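Local coordinates for protein tryptophan decarboxylase 1 (Oryza sativa subsp. japonica, PDB 6KHO) that catalyses the pyridoxal 5'-phosphate-dependent decarboxylation of L-tryptophan to tryptamine and of 5-hydroxy-L-tryptophan to serotonin, at residues K36-D39 and F40-Y44; A457-E460 and L461-L465; A252-A255 and D256-G260. One frame throughout, in Å; residues are numbered along the deposited sequence.

Contact 1 of 3, residues K36-D39 and F40-Y44; sequences KAVD and FISDY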
loop_
_atom_site.group_PDB
_atom_site.type_symbol
_atom_site.label_atom_id
_atom_site.label_comp_id
_atom_site.label_asym_id
_atom_site.label_seq_id
_atom_site.Cartn_x
_atom_site.Cartn_y
_atom_site.Cartn_z
ATOM N N LYS A 36 24.494 -3.876 10.578
ATOM C CA LYS A 36 25.105 -3.082 9.520
ATOM C C LYS A 36 24.141 -2.037 8.982
ATOM O O LYS A 36 24.550 -0.909 8.680
ATOM C CB LYS A 36 25.592 -4.012 8.409
ATOM C CG LYS A 36 26.885 -4.704 8.803
ATOM C CD LYS A 36 27.181 -5.934 7.976
ATOM C CE LYS A 36 28.510 -6.539 8.436
ATOM N NZ LYS A 36 28.576 -7.967 8.111
ATOM N N ALA A 37 22.855 -2.391 8.858
ATOM C CA ALA A 37 21.854 -1.406 8.468
ATOM C C ALA A 37 21.734 -0.289 9.505
ATOM O O ALA A 37 21.593 0.885 9.144
ATOM C CB ALA A 37 20.497 -2.096 8.242
ATOM N N VAL A 38 21.783 -0.627 10.799
ATOM C CA VAL A 38 21.657 0.402 11.830
ATOM C C VAL A 38 22.861 1.335 11.804
ATOM O O VAL A 38 22.724 2.555 11.967
ATOM C CB VAL A 38 21.467 -0.236 13.218
ATOM C CG1 VAL A 38 21.608 0.808 14.319
ATOM C CG2 VAL A 38 20.099 -0.926 13.308
ATOM N N ASP A 39 24.057 0.776 11.598
ATOM C CA ASP A 39 25.255 1.600 11.472
ATOM C C ASP A 39 25.140 2.559 10.294
ATOM O O ASP A 39 25.476 3.744 10.413
ATOM C CB ASP A 39 26.484 0.712 11.308
ATOM C CG ASP A 39 26.892 0.037 12.605
ATOM O OD1 ASP A 39 26.458 0.498 13.681
ATOM O OD2 ASP A 39 27.647 -0.953 12.545
ATOM N N PHE A 40 24.700 2.052 9.135
ATOM C CA PHE A 40 24.444 2.937 8.001
ATOM C C PHE A 40 23.502 4.067 8.391
ATOM O O PHE A 40 23.740 5.229 8.036
ATOM C CB PHE A 40 23.850 2.174 6.812
ATOM C CG PHE A 40 23.334 3.087 5.717
ATOM C CD1 PHE A 40 24.208 3.629 4.782
ATOM C CD2 PHE A 40 21.987 3.454 5.661
ATOM C CE1 PHE A 40 23.745 4.493 3.791
ATOM C CE2 PHE A 40 21.526 4.322 4.682
ATOM C CZ PHE A 40 22.406 4.842 3.747
ATOM N N ILE A 41 22.411 3.743 9.103
ATOM C CA ILE A 41 21.418 4.767 9.435
ATOM C C ILE A 41 22.025 5.821 10.357
ATOM O O ILE A 41 21.811 7.025 10.170
ATOM C CB ILE A 41 20.159 4.127 10.059
ATOM C CG1 ILE A 41 19.359 3.339 9.019
ATOM C CG2 ILE A 41 19.269 5.188 10.669
ATOM C CD1 ILE A 41 18.393 2.343 9.645
ATOM N N SER A 42 22.787 5.390 11.368
ATOM C CA SER A 42 23.459 6.350 12.244
ATOM C C SER A 42 24.378 7.268 11.446
ATOM O O SER A 42 24.369 8.486 11.641
ATOM C CB SER A 42 24.264 5.620 13.323
ATOM O OG SER A 42 23.437 4.742 14.055
ATOM N N ASP A 43 25.187 6.690 10.549
ATOM C CA ASP A 43 26.083 7.490 9.720
ATOM C C ASP A 43 25.301 8.418 8.805
ATOM O O ASP A 43 25.709 9.559 8.555
ATOM C CB ASP A 43 26.967 6.585 8.873
ATOM C CG ASP A 43 27.932 5.779 9.697
ATOM O OD1 ASP A 43 28.108 6.116 10.892
ATOM O OD2 ASP A 43 28.505 4.805 9.147
ATOM N N TYR A 44 24.195 7.920 8.258
ATOM C CA TYR A 44 23.412 8.714 7.323
ATOM C C TYR A 44 22.868 9.968 7.996
ATOM O O TYR A 44 22.991 11.071 7.460
ATOM C CB TYR A 44 22.281 7.873 6.739
ATOM C CG TYR A 44 21.399 8.660 5.786
ATOM C CD1 TYR A 44 21.850 8.991 4.505
ATOM C CD2 TYR A 44 20.129 9.082 6.168
ATOM C CE1 TYR A 44 21.050 9.709 3.628
ATOM C CE2 TYR A 44 19.313 9.805 5.288
ATOM C CZ TYR A 44 19.784 10.115 4.027
ATOM O OH TYR A 44 18.993 10.827 3.156
#

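Contact 2 of 3, residues A457-E460 and L461-L465; sequences ANRE and LMERL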
loop_
_atom_site.group_PDB
_atom_site.type_symbol
_atom_site.label_atom_id
_atom_site.label_comp_id
_atom_site.label_asym_id
_atom_site.label_seq_id
_atom_site.Cartn_x
_atom_site.Cartn_y
_atom_site.Cartn_z
ATOM N N ALA A 457 12.260 36.084 -12.046
ATOM C CA ALA A 457 13.214 36.269 -10.956
ATOM C C ALA A 457 13.056 35.180 -9.902
ATOM O O ALA A 457 14.047 34.665 -9.364
ATOM C CB ALA A 457 13.033 37.649 -10.326
ATOM N N ASN A 458 11.812 34.816 -9.593
ATOM C CA ASN A 458 11.579 33.785 -8.591
ATOM C C ASN A 458 12.014 32.417 -9.098
ATOM O O ASN A 458 12.575 31.621 -8.339
ATOM C CB ASN A 458 10.109 33.784 -8.182
ATOM C CG ASN A 458 9.762 34.962 -7.311
ATOM O OD1 ASN A 458 10.212 35.054 -6.174
ATOM N ND2 ASN A 458 8.959 35.878 -7.842
ATOM N N ARG A 459 11.774 32.127 -10.376
ATOM C CA ARG A 459 12.239 30.862 -10.925
ATOM C C ARG A 459 13.761 30.785 -10.910
ATOM O O ARG A 459 14.333 29.726 -10.635
ATOM C CB ARG A 459 11.710 30.662 -12.340
ATOM C CG ARG A 459 12.312 29.456 -13.017
ATOM C CD ARG A 459 11.711 29.195 -14.381
ATOM N NE ARG A 459 10.549 28.305 -14.330
ATOM C CZ ARG A 459 10.609 27.003 -14.048
ATOM N NH1 ARG A 459 11.776 26.429 -13.771
ATOM N NH2 ARG A 459 9.501 26.273 -14.038
ATOM N N GLU A 460 14.428 31.905 -11.196
ATOM C CA GLU A 460 15.884 31.957 -11.120
ATOM C C GLU A 460 16.357 31.740 -9.690
ATOM O O GLU A 460 17.267 30.939 -9.440
ATOM C CB GLU A 460 16.383 33.301 -11.663
ATOM C CG GLU A 460 17.894 33.472 -11.674
ATOM C CD GLU A 460 18.552 32.818 -12.874
ATOM O OE1 GLU A 460 19.792 32.638 -12.857
ATOM O OE2 GLU A 460 17.833 32.479 -13.836
ATOM N N LEU A 461 15.750 32.454 -8.738
ATOM C CA LEU A 461 16.078 32.276 -7.328
ATOM C C LEU A 461 15.997 30.805 -6.922
ATOM O O LEU A 461 16.944 30.247 -6.354
ATOM C CB LEU A 461 15.138 33.125 -6.471
ATOM C CG LEU A 461 15.357 33.061 -4.963
ATOM C CD1 LEU A 461 16.822 33.322 -4.637
ATOM C CD2 LEU A 461 14.445 34.041 -4.232
ATOM N N MET A 462 14.872 30.160 -7.239
ATOM C CA MET A 462 14.654 28.769 -6.855
ATOM C C MET A 462 15.727 27.851 -7.433
ATOM O O MET A 462 16.291 27.010 -6.723
ATOM C CB MET A 462 13.262 28.326 -7.315
ATOM C CG MET A 462 12.982 26.833 -7.165
ATOM S SD MET A 462 11.418 26.335 -7.927
ATOM C CE MET A 462 11.896 26.028 -9.632
ATOM N N GLU A 463 16.008 27.981 -8.731
ATOM C CA GLU A 463 16.985 27.099 -9.357
ATOM C C GLU A 463 18.388 27.374 -8.833
ATOM O O GLU A 463 19.226 26.466 -8.809
ATOM C CB GLU A 463 16.912 27.239 -10.882
ATOM C CG GLU A 463 15.507 26.961 -11.443
ATOM C CD GLU A 463 15.368 27.235 -12.940
ATOM O OE1 GLU A 463 14.732 26.412 -13.639
ATOM O OE2 GLU A 463 15.873 28.274 -13.419
ATOM N N ARG A 464 18.638 28.604 -8.370
ATOM C CA ARG A 464 19.923 28.968 -7.785
ATOM C C ARG A 464 20.072 28.434 -6.368
ATOM O O ARG A 464 21.161 28.008 -5.977
ATOM C CB ARG A 464 20.084 30.488 -7.796
ATOM C CG ARG A 464 20.668 31.015 -9.090
ATOM C CD ARG A 464 20.907 32.513 -9.041
ATOM N NE ARG A 464 21.461 32.985 -10.305
ATOM C CZ ARG A 464 22.212 34.075 -10.432
ATOM N NH1 ARG A 464 22.503 34.816 -9.369
ATOM N NH2 ARG A 464 22.672 34.419 -11.626
ATOM N N LEU A 465 19.006 28.470 -5.570
ATOM C CA LEU A 465 19.092 27.874 -4.244
ATOM C C LEU A 465 19.332 26.371 -4.341
ATOM O O LEU A 465 20.118 25.813 -3.569
ATOM C CB LEU A 465 17.827 28.187 -3.446
ATOM C CG LEU A 465 17.586 29.677 -3.184
ATOM C CD1 LEU A 465 16.126 29.955 -2.875
ATOM C CD2 LEU A 465 18.472 30.199 -2.058
#

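Contact 3 of 3, residues A252-A255 and D256-G260; sequences AMQA and DADAG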
loop_
_atom_site.group_PDB
_atom_site.type_symbol
_atom_site.label_atom_id
_atom_site.label_comp_id
_atom_site.label_asym_id
_atom_site.label_seq_id
_atom_site.Cartn_x
_atom_site.Cartn_y
_atom_site.Cartn_z
ATOM N N ALA A 252 -23.071 25.406 -7.891
ATOM C CA ALA A 252 -22.683 24.327 -8.795
ATOM C C ALA A 252 -23.540 23.082 -8.585
ATOM O O ALA A 252 -23.981 22.448 -9.552
ATOM C CB ALA A 252 -21.201 23.980 -8.603
ATOM N N MET A 253 -23.765 22.700 -7.324
ATOM C CA MET A 253 -24.523 21.482 -7.044
ATOM C C MET A 253 -25.995 21.652 -7.409
ATOM O O MET A 253 -26.622 20.722 -7.936
ATOM C CB MET A 253 -24.387 21.101 -5.570
ATOM C CG MET A 253 -22.968 20.713 -5.132
ATOM S SD MET A 253 -23.041 19.736 -3.623
ATOM C CE MET A 253 -22.915 20.943 -2.445
ATOM N N GLN A 254 -26.565 22.825 -7.116
ATOM C CA GLN A 254 -27.958 23.094 -7.478
ATOM C C GLN A 254 -28.144 23.061 -8.995
ATOM O O GLN A 254 -29.093 22.452 -9.509
ATOM C CB GLN A 254 -28.395 24.445 -6.898
ATOM C CG GLN A 254 -29.911 24.711 -6.957
ATOM C CD GLN A 254 -30.721 23.623 -6.283
ATOM O OE1 GLN A 254 -31.252 22.725 -6.943
ATOM N NE2 GLN A 254 -30.819 23.694 -4.965
ATOM N N ALA A 255 -27.233 23.704 -9.731
ATOM C CA ALA A 255 -27.320 23.687 -11.186
ATOM C C ALA A 255 -27.305 22.262 -11.724
ATOM O O ALA A 255 -28.047 21.935 -12.659
ATOM C CB ALA A 255 -26.177 24.502 -11.790
ATOM N N ASP A 256 -26.468 21.394 -11.145
ATOM C CA ASP A 256 -26.443 19.997 -11.568
ATOM C C ASP A 256 -27.757 19.296 -11.237
ATOM O O ASP A 256 -28.290 18.534 -12.056
ATOM C CB ASP A 256 -25.266 19.265 -10.912
ATOM C CG ASP A 256 -23.936 19.575 -11.579
ATOM O OD1 ASP A 256 -23.950 20.172 -12.679
ATOM O OD2 ASP A 256 -22.876 19.226 -11.010
ATOM N N ALA A 257 -28.277 19.518 -10.028
ATOM C CA ALA A 257 -29.542 18.901 -9.646
ATOM C C ALA A 257 -30.666 19.347 -10.574
ATOM O O ALA A 257 -31.512 18.538 -10.976
ATOM C CB ALA A 257 -29.884 19.243 -8.192
ATOM N N ASP A 258 -30.673 20.628 -10.939
ATOM C CA ASP A 258 -31.692 21.133 -11.853
ATOM C C ASP A 258 -31.560 20.547 -13.249
ATOM O O ASP A 258 -32.558 20.494 -13.977
ATOM C CB ASP A 258 -31.631 22.657 -11.909
ATOM C CG ASP A 258 -32.036 23.291 -10.601
ATOM O OD1 ASP A 258 -32.703 22.599 -9.807
ATOM O OD2 ASP A 258 -31.691 24.472 -10.358
ATOM N N ALA A 259 -30.370 20.086 -13.636
ATOM C CA ALA A 259 -30.163 19.516 -14.959
ATOM C C ALA A 259 -30.385 18.014 -14.995
ATOM O O ALA A 259 -30.132 17.389 -16.031
ATOM C CB ALA A 259 -28.758 19.841 -15.470
ATOM N N GLY A 260 -30.839 17.418 -13.897
ATOM C CA GLY A 260 -31.039 15.988 -13.854
ATOM C C GLY A 260 -29.836 15.168 -13.436
ATOM O O GLY A 260 -29.907 13.935 -13.487
HETATM O O HOH W 1 -22.830 22.637 -12.020
#

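Contact 1 of 3, residues K36-D39 and F40-Y44
Ser42 folds its hydroxyl back toward the preceding turn, and Ser42 OG comes to lie 3.1 Å from Val38 O. The first torsion brings it there: OG stands beside its own backbone N, opposite the carbonyl carbon (chi1 -56°). Val38 O also accepts the backbone N-H of Ser42. Ile41 leans back in a similar way. Its CG1 touches Ala37 O at 3.3 Å, while Ile41 N bonds that same oxygen at 3.0 Å. Hydrocarbon therefore lies close against a carbonyl already in use. Phe40 turns the other way: its CG is anti to the backbone N (chi1 169°), and the ring leads off from residues 36-39. Its CB stays 3.5 Å from Ala37 O, and that oxygen lies near the ring plane, at the edge. Tyr44 CB covers one ring face, offset toward the rim. This is a regular i to i+4 alpha-helical pattern within helix 27-47, a helix of the dimer interface. Phe40 packs on Met81 and Leu84 of helix 77-88, and with Ala37 on Ile118 of the second subunit. Arg31 of the second subunit uses NH1 for a salt bridge to Asp39 OD1 and a hydrogen bond to Ser42 OG. Asp43 curls back until CG is 3.3 Å from Asp39 O, and OD2 pairs with Arg85. The two carboxylates stay apart, with 6.5 Å between Asp39 OD1 and Asp43 OD1, and their separate arginines probably offset the like charge.

Contact 2 of 3, residues A457-E460 and L461-L465
Ala457 O receives the N-H of Leu461 at 2.9 Å, the first of four successive i to i+4 backbone bonds in helix 451-468. Asn458 O takes the N-H of Met462 in the same way. The Asn458 side chain turns away from residues 461-465, and its OD1 accepts from Ile440 N, which ties the helix to strand 435-440. Arg459 sends its chain out with CG anti to the backbone N, then bends at chi3 (-90°). The bend brings NH1 to Glu463 OE1 at 3.0 Å, a salt bridge. The oxygen lies in the guanidinium plane, but NH1 meets it from above the carboxylate plane. The bond is also well off straight, with an N-H...O angle of 132°. The Met462 methyl lies beside this pair, with CE 4.2 Å from Arg459 NH1. Glu460 bends at chi2, and its OE1 offers the anti lone pair to Arg464 NE at 3.1 Å. Here the carboxylate oxygen is tilted out of the guanidinium plane. Arg464 is extended from CG to NE and packs on Thr508 and Met512 of helix 495-513. Leu461 and Met462 both touch Leu484 of strand 481-487, so this is an amphipathic helix lying on the four-stranded antiparallel sheet. Each ion pair is a single, bent bond at the helix surface, which is likely to make its own contribution modest; together they balance two acids with two bases.

Contact 3 of 3, residues A252-A255 and D256-G260
Asp256 and Ala252 form the closely fitted side of this last stretch of helix 246-258. Asp256 N bonds Ala252 O at 3.1 Å, and the carboxylate folds back over the same carbonyl, with Asp256 CG 3.5 Å from Ala252 O. Having CG beside its own backbone N (chi1 -78°) puts it there. A water donates to Ala252 O at 2.7 Å and, weakly, to Asp256 OD1. OD2 of the buried Asp256 is held by a hydrogen bond with Tyr208 OH and a salt bridge to Arg232. The other side is looser in its side chains, although Asp258 N bonds Gln254 O at 2.8 Å. Asp258 is exposed, and its carboxylate bends back until CG is 3.2 Å from Gln254 O. Gln254 bends at chi2 and runs across it, with Gln254 CG 3.8 Å from Asp258 OD2. With an alanine here, the aliphatic arm that lies by Asp258 and touches Phe291 would be gone, which would probably leave a gap beside that ring and the carboxylate freer to turn. The helix ends at Ala259, whose N reaches Ala255 O in a weak bond of 3.1 Å. Gly260, at positive phi, then closes a Schellman motif: Gly260 N bonds Ala257 O, and Leu261 N bonds Asp256 O. The helix connects strand 231-234 to the parallel strand 262-269, a beta-alpha-beta crossover. Strand 205-210 lies between those two in the sheet, and Met253 and Asp256 rest on it through Tyr208 and Ala206.

Overall arrangement
The three contacts are short runs of three different helices, contact 3 including the helix end. Along the chain the order is contact 1, contact 3, contact 2. Contact 1 lies on the N-terminal helix 27-47 at the subunit interface. Contact 3 ends a helix that packs on the seven-stranded mixed sheet, the core of the cofactor-binding domain. Contact 2 belongs to the C-terminal region, on the four-stranded antiparallel sheet. Contacts 1 and 3 are about 58 Å apart between centres and on opposite sides of the chain's centre. The centre of contact 2 is about 34 Å from that of contact 1 and about 45 Å from that of contact 3. All lie away from the catalytic and cofactor sites. They thus sample dimer interface, large domain and C-terminal region separately.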